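Alpha,alpha-trehalose-phosphate synthase (UDP-forming) (PDB 5UOF) belongs to glycosyltransferase family 20, whose enzymes have the GT-B architecture of two Rossmann-like domains flanking a cleft. Local coordinates at residues P254-R259 with F358-S362; Y249-V255 with E351-A357. All coordinates share one frame; numbering follows the deposited sequence.

Interactions 1 and 2 are neighbouring levels of one seam, their centres about 7 Å apart. Both use helices 253-262 and 352-361, which run roughly parallel, and both include Pro-254 and Val-255. Along the chain the order is 249-255, 254-259, 351-357, 358-362, so the two contacts alternate, and interaction 2 joins the turn before helix 253-262 and that helix's first residues to the start of helix 352-361, while interaction 1 lies further along both helices. Each helix leads into a strand of the six-stranded parallel sheet, 266-271 and 364-367, and these are adjacent. The seam therefore ties together two sequence-distant helices of the C-terminal Rossmann-like domain, and its far end reaches a sodium site.

Interaction 1. Residues P254-R259 with F358-S362; sequences PVKMLR and FFRMS. With NA (sodium ion), chain C.
Val-255 and Leu-258 meet Phe-358 and Met-361 in the compact part of this helix-helix contact, which has no direct hydrogen bond between its segments. Leu-258 CD2 lies over one face of the Phe-358 ring, 4.2 Å from its centroid and 27° off the normal, a CH-pi contact. With chi1 at 179°, Val-255 sends CG1 to the Met-361 methyl, CE, at 3.5 Å, while its CG2 approaches Phe-358 CE1 obliquely at 4.0 Å. Leu-258 CD2 also approaches Met-361 CE, so in the conformer described, one of two modelled, this methyl lies between the valine and the leucine.

Towards solvent the packing gives way to a looser, polar arrangement. Arg-259, exposed and likewise modelled in two conformers, bends at chi3 (-46°) and brings its guanidinium over Met-361, whose SD is 3.9 Å from the guanidinium plane, offset to the rim. At the edge of that group, in plane, a water accepts from Arg-259 NH1 (3.0 Å) and donates to Met-361 O (2.9 Å), bridging the two helices indirectly.

Beyond the contact face, Arg-360 O in the last turn of helix 352-361 and Ser-362 O just after it bind sodium, together with two waters and Gln-385 OE1. Ser-362 OG donates back to Phe-359 O at 2.8 Å and is also hydrogen-bonded to Tyr-381 OH. Phe-358 and Ser-362 rest on Met-269 of strand 266-271, whereas Phe-359 packs on Val-377 and Ser-384 of helix 376-384, placing helix 352-361 among the sheet, that helix and helix 253-262.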
loop_
_atom_site.group_PDB
_atom_site.type_symbol
_atom_site.label_atom_id
_atom_site.label_comp_id
_atom_site.label_asym_id
_atom_site.label_seq_id
_atom_site.Cartn_x
_atom_site.Cartn_y
_atom_site.Cartn_z
ATOM N N PRO A 254 -29.574 29.044 -9.901
ATOM C CA PRO A 254 -28.122 28.780 -9.926
ATOM C C PRO A 254 -27.652 28.108 -11.203
ATOM O O PRO A 254 -26.537 28.384 -11.667
ATOM C CB PRO A 254 -27.909 27.878 -8.701
ATOM C CG PRO A 254 -29.075 28.139 -7.825
ATOM C CD PRO A 254 -30.220 28.382 -8.752
ATOM N N VAL A 255 -28.482 27.246 -11.799
ATOM C CA VAL A 255 -28.144 26.636 -13.086
ATOM C C VAL A 255 -28.047 27.707 -14.166
ATOM O O VAL A 255 -27.078 27.759 -14.935
ATOM C CB VAL A 255 -29.185 25.560 -13.449
ATOM C CG1 VAL A 255 -28.875 24.929 -14.798
ATOM C CG2 VAL A 255 -29.270 24.501 -12.344
ATOM N N LYS A 256 -29.061 28.571 -14.244
ATOM C CA LYS A 256 -29.007 29.702 -15.162
ATOM C C LYS A 256 -27.811 30.604 -14.853
ATOM O O LYS A 256 -27.150 31.102 -15.774
ATOM C CB LYS A 256 -30.324 30.485 -15.083
ATOM C CG LYS A 256 -30.382 31.745 -15.934
ATOM C CD LYS A 256 -30.700 31.397 -17.368
ATOM C CE LYS A 256 -30.453 32.573 -18.292
ATOM N NZ LYS A 256 -30.032 32.094 -19.639
ATOM N N MET A 257 -27.508 30.816 -13.564
ATOM C CA MET A 257 -26.361 31.641 -13.181
ATOM C C MET A 257 -25.064 31.051 -13.722
ATOM O O MET A 257 -24.272 31.737 -14.379
ATOM C CB MET A 257 -26.286 31.763 -11.654
ATOM C CG MET A 257 -27.286 32.725 -10.999
ATOM S SD MET A 257 -27.400 32.513 -9.196
ATOM C CE MET A 257 -25.669 32.435 -8.739
ATOM N N LEU A 258 -24.833 29.769 -13.438
ATOM C CA LEU A 258 -23.617 29.106 -13.893
ATOM C C LEU A 258 -23.508 29.128 -15.411
ATOM O O LEU A 258 -22.429 29.396 -15.957
ATOM C CB LEU A 258 -23.583 27.672 -13.373
ATOM C CG LEU A 258 -22.376 26.836 -13.793
ATOM C CD1 LEU A 258 -21.079 27.512 -13.361
ATOM C CD2 LEU A 258 -22.483 25.443 -13.198
ATOM N N ARG A 259 -24.609 28.851 -16.114
ATOM C CA ARG A 259 -24.569 28.853 -17.572
ATOM C C ARG A 259 -24.167 30.222 -18.106
ATOM O O ARG A 259 -23.342 30.326 -19.022
ATOM C CB ARG A 259 -25.921 28.431 -18.140
ATOM C CG ARG A 259 -25.936 28.357 -19.659
ATOM C CD ARG A 259 -27.280 27.887 -20.186
ATOM N NE ARG A 259 -27.779 26.722 -19.458
ATOM C CZ ARG A 259 -27.346 25.477 -19.641
ATOM N NH1 ARG A 259 -26.388 25.222 -20.523
ATOM N NH2 ARG A 259 -27.865 24.485 -18.931
ATOM N N PHE A 358 -26.075 20.539 -12.649
ATOM C CA PHE A 358 -24.735 20.957 -13.061
ATOM C C PHE A 358 -24.055 19.853 -13.859
ATOM O O PHE A 358 -23.387 20.122 -14.865
ATOM C CB PHE A 358 -23.854 21.303 -11.854
ATOM C CG PHE A 358 -24.347 22.446 -11.008
ATOM C CD1 PHE A 358 -25.216 23.401 -11.498
ATOM C CD2 PHE A 358 -23.898 22.562 -9.694
ATOM C CE1 PHE A 358 -25.644 24.454 -10.685
ATOM C CE2 PHE A 358 -24.315 23.597 -8.885
ATOM C CZ PHE A 358 -25.199 24.540 -9.373
ATOM N N PHE A 359 -24.167 18.603 -13.390
ATOM C CA PHE A 359 -23.594 17.494 -14.145
ATOM C C PHE A 359 -24.179 17.440 -15.547
ATOM O O PHE A 359 -23.456 17.237 -16.530
ATOM C CB PHE A 359 -23.863 16.160 -13.440
ATOM C CG PHE A 359 -23.137 15.978 -12.133
ATOM C CD1 PHE A 359 -22.004 16.711 -11.829
ATOM C CD2 PHE A 359 -23.607 15.052 -11.206
ATOM C CE1 PHE A 359 -21.339 16.516 -10.621
ATOM C CE2 PHE A 359 -22.953 14.852 -10.009
ATOM C CZ PHE A 359 -21.824 15.588 -9.707
ATOM N N ARG A 360 -25.491 17.602 -15.663
ATOM C CA ARG A 360 -26.100 17.480 -16.983
ATOM C C ARG A 360 -25.588 18.565 -17.924
ATOM O O ARG A 360 -25.354 18.305 -19.108
ATOM C CB ARG A 360 -27.623 17.529 -16.879
ATOM C CG ARG A 360 -28.341 17.196 -18.211
ATOM C CD ARG A 360 -29.834 17.022 -17.934
ATOM N NE ARG A 360 -30.649 16.558 -19.069
ATOM C CZ ARG A 360 -31.027 15.291 -19.264
ATOM N NH1 ARG A 360 -30.641 14.331 -18.432
ATOM N NH2 ARG A 360 -31.818 14.981 -20.288
ATOM N N MET A 361 -25.396 19.787 -17.413
ATOM C CA MET A 361 -24.908 20.915 -18.209
ATOM C C MET A 361 -23.484 20.687 -18.686
ATOM O O MET A 361 -23.094 21.148 -19.764
ATOM C CB MET A 361 -24.957 22.199 -17.372
ATOM C CG MET A 361 -24.415 23.443 -18.059
ATOM S SD MET A 361 -24.305 24.899 -16.988
ATOM C CE MET A 361 -25.513 24.479 -15.746
ATOM N N SER A 362 -22.692 20.000 -17.874
ATOM C CA SER A 362 -21.265 19.888 -18.133
ATOM C C SER A 362 -20.966 18.936 -19.292
ATOM O O SER A 362 -21.785 18.113 -19.699
ATOM C CB SER A 362 -20.551 19.399 -16.884
ATOM O OG SER A 362 -20.806 18.021 -16.717
HETATM NA NA NA C . -23.723 16.982 -20.194
HETATM O O HOH W 1 -24.855 22.829 -21.394
HETATM O O HOH W 2 -25.752 16.237 -21.322
HETATM O O HOH W 3 -22.787 17.143 -22.545
#

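Interaction 2. Residues Y249-V255 with E351-A357; sequences YGARKPV and ERNLLMA
Glu-351, at the N-cap position of helix 352-361, accepts a hydrogen bond from Tyr-249 OH at OE1 (3.0 Å), the hydroxyl arriving nearly along the C-O axis. Its carboxylate stands 87° from the ring plane, and OE1 lies at the ring's edge. Arg-252 NH1 is 4.2 Å from Glu-351 OE2, too far for a salt bridge, though the opposite charges may still attract.

Asn-353 takes one face of the same tyrosine: its CB sits 3.4 Å from the ring centroid, 1° off the normal, a nearly axial CH-pi contact with the amide plane perpendicular to the ring. Arg-252 CZ lies 3.6 Å above the opposite face, towards the rim, so the ring is sandwiched. Tyr-249 and Arg-252 are the two ends of a type I beta turn linking helix 239-248 to helix 253-262 in the C-terminal Rossmann-like domain of this GT-B fold.

With CG roughly anti to the backbone N (chi1 -157°), Leu-354, in one of two modelled conformers, swings its methyls to the other helix: CD2 to Pro-254 CB (3.7 Å) and CD1 to Val-255 CG2 (3.6 Å). One turn on, Ala-357 CB touches that same Val-255 CG2 at 3.7 Å and Tyr-249 CB at 4.0 Å.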
loop_
_atom_site.group_PDB
_atom_site.type_symbol
_atom_site.label_atom_id
_atom_site.label_comp_id
_atom_site.label_asym_id
_atom_site.label_seq_id
_atom_site.Cartn_x
_atom_site.Cartn_y
_atom_site.Cartn_z
ATOM N N TYR A 249 -34.600 20.265 -12.323
ATOM C CA TYR A 249 -33.860 21.399 -11.786
ATOM C C TYR A 249 -33.163 22.219 -12.864
ATOM O O TYR A 249 -32.372 23.107 -12.539
ATOM C CB TYR A 249 -32.831 20.915 -10.765
ATOM C CG TYR A 249 -33.395 20.841 -9.370
ATOM C CD1 TYR A 249 -34.566 20.142 -9.116
ATOM C CD2 TYR A 249 -32.774 21.493 -8.319
ATOM C CE1 TYR A 249 -35.100 20.084 -7.835
ATOM C CE2 TYR A 249 -33.299 21.442 -7.037
ATOM C CZ TYR A 249 -34.460 20.740 -6.804
ATOM O OH TYR A 249 -34.980 20.685 -5.529
ATOM N N GLY A 250 -33.438 21.952 -14.143
ATOM C CA GLY A 250 -32.706 22.622 -15.202
ATOM C C GLY A 250 -32.980 24.107 -15.323
ATOM O O GLY A 250 -32.198 24.819 -15.962
ATOM N N ALA A 251 -34.068 24.592 -14.727
ATOM C CA ALA A 251 -34.436 25.996 -14.825
ATOM C C ALA A 251 -34.151 26.777 -13.549
ATOM O O ALA A 251 -34.468 27.969 -13.487
ATOM C CB ALA A 251 -35.918 26.128 -15.193
ATOM N N ARG A 252 -33.583 26.136 -12.527
ATOM C CA ARG A 252 -33.310 26.816 -11.266
ATOM C C ARG A 252 -32.302 27.941 -11.467
ATOM O O ARG A 252 -31.393 27.842 -12.291
ATOM C CB ARG A 252 -32.775 25.822 -10.237
ATOM C CG ARG A 252 -33.810 24.815 -9.795
ATOM C CD ARG A 252 -35.006 25.506 -9.181
ATOM N NE ARG A 252 -35.920 24.525 -8.619
ATOM C CZ ARG A 252 -35.858 24.086 -7.367
ATOM N NH1 ARG A 252 -34.931 24.555 -6.538
ATOM N NH2 ARG A 252 -36.726 23.180 -6.947
ATOM N N LYS A 253 -32.462 29.015 -10.688
ATOM C CA LYS A 253 -31.597 30.188 -10.833
ATOM C C LYS A 253 -30.104 29.864 -10.818
ATOM O O LYS A 253 -29.388 30.362 -11.701
ATOM C CB LYS A 253 -31.954 31.218 -9.749
ATOM N N PRO A 254 -29.574 29.044 -9.901
ATOM C CA PRO A 254 -28.122 28.780 -9.926
ATOM C C PRO A 254 -27.652 28.108 -11.203
ATOM O O PRO A 254 -26.537 28.384 -11.667
ATOM C CB PRO A 254 -27.909 27.878 -8.701
ATOM C CG PRO A 254 -29.075 28.139 -7.825
ATOM C CD PRO A 254 -30.220 28.382 -8.752
ATOM N N VAL A 255 -28.482 27.246 -11.799
ATOM C CA VAL A 255 -28.144 26.636 -13.086
ATOM C C VAL A 255 -28.047 27.707 -14.166
ATOM O O VAL A 255 -27.078 27.759 -14.935
ATOM C CB VAL A 255 -29.185 25.560 -13.449
ATOM C CG1 VAL A 255 -28.875 24.929 -14.798
ATOM C CG2 VAL A 255 -29.270 24.501 -12.344
ATOM N N GLU A 351 -27.638 21.779 -2.962
ATOM C CA GLU A 351 -28.700 20.785 -3.083
ATOM C C GLU A 351 -28.313 19.693 -4.069
ATOM O O GLU A 351 -27.750 19.967 -5.130
ATOM C CB GLU A 351 -29.993 21.428 -3.574
ATOM C CG GLU A 351 -30.817 22.143 -2.565
ATOM C CD GLU A 351 -32.128 22.569 -3.187
ATOM O OE1 GLU A 351 -32.898 21.680 -3.614
ATOM O OE2 GLU A 351 -32.362 23.788 -3.296
ATOM N N ARG A 352 -28.660 18.455 -3.722
ATOM C CA ARG A 352 -28.273 17.317 -4.543
ATOM C C ARG A 352 -28.802 17.448 -5.963
ATOM O O ARG A 352 -28.073 17.195 -6.926
ATOM C CB ARG A 352 -28.777 16.028 -3.903
ATOM C CG ARG A 352 -28.587 14.788 -4.748
ATOM C CD ARG A 352 -29.104 13.583 -3.981
ATOM N NE ARG A 352 -29.143 12.381 -4.800
ATOM C CZ ARG A 352 -28.098 11.590 -5.010
ATOM N NH1 ARG A 352 -26.923 11.882 -4.459
ATOM N NH2 ARG A 352 -28.230 10.508 -5.767
ATOM N N ASN A 353 -30.063 17.847 -6.118
ATOM C CA ASN A 353 -30.629 17.901 -7.463
ATOM C C ASN A 353 -30.016 19.022 -8.288
ATOM O O ASN A 353 -29.969 18.927 -9.521
ATOM C CB ASN A 353 -32.144 18.044 -7.394
ATOM C CG ASN A 353 -32.820 16.758 -6.995
ATOM O OD1 ASN A 353 -32.157 15.745 -6.765
ATOM N ND2 ASN A 353 -34.143 16.785 -6.911
ATOM N N LEU A 354 -29.557 20.091 -7.629
ATOM C CA LEU A 354 -28.798 21.122 -8.330
ATOM C C LEU A 354 -27.496 20.560 -8.890
ATOM O O LEU A 354 -27.129 20.847 -10.036
ATOM C CB LEU A 354 -28.523 22.292 -7.382
ATOM C CG LEU A 354 -28.228 23.664 -7.981
ATOM C CD1 LEU A 354 -29.430 24.174 -8.767
ATOM C CD2 LEU A 354 -27.838 24.649 -6.890
ATOM N N LEU A 355 -26.772 19.764 -8.088
ATOM C CA LEU A 355 -25.550 19.139 -8.584
ATOM C C LEU A 355 -25.835 18.294 -9.817
ATOM O O LEU A 355 -25.041 18.287 -10.766
ATOM C CB LEU A 355 -24.895 18.272 -7.504
ATOM C CG LEU A 355 -24.319 18.955 -6.263
ATOM C CD1 LEU A 355 -23.657 17.915 -5.368
ATOM C CD2 LEU A 355 -23.328 20.046 -6.647
ATOM N N MET A 356 -26.953 17.563 -9.815
ATOM C CA MET A 356 -27.279 16.756 -10.988
ATOM C C MET A 356 -27.500 17.645 -12.208
ATOM O O MET A 356 -27.042 17.322 -13.313
ATOM C CB MET A 356 -28.510 15.880 -10.725
ATOM C CG MET A 356 -28.423 15.002 -9.449
ATOM S SD MET A 356 -26.939 13.965 -9.402
ATOM C CE MET A 356 -26.949 13.427 -7.696
ATOM N N ALA A 357 -28.183 18.782 -12.021
ATOM C CA ALA A 357 -28.350 19.727 -13.122
ATOM C C ALA A 357 -27.007 20.291 -13.582
ATOM O O ALA A 357 -26.803 20.505 -14.785
ATOM C CB ALA A 357 -29.310 20.851 -12.716
#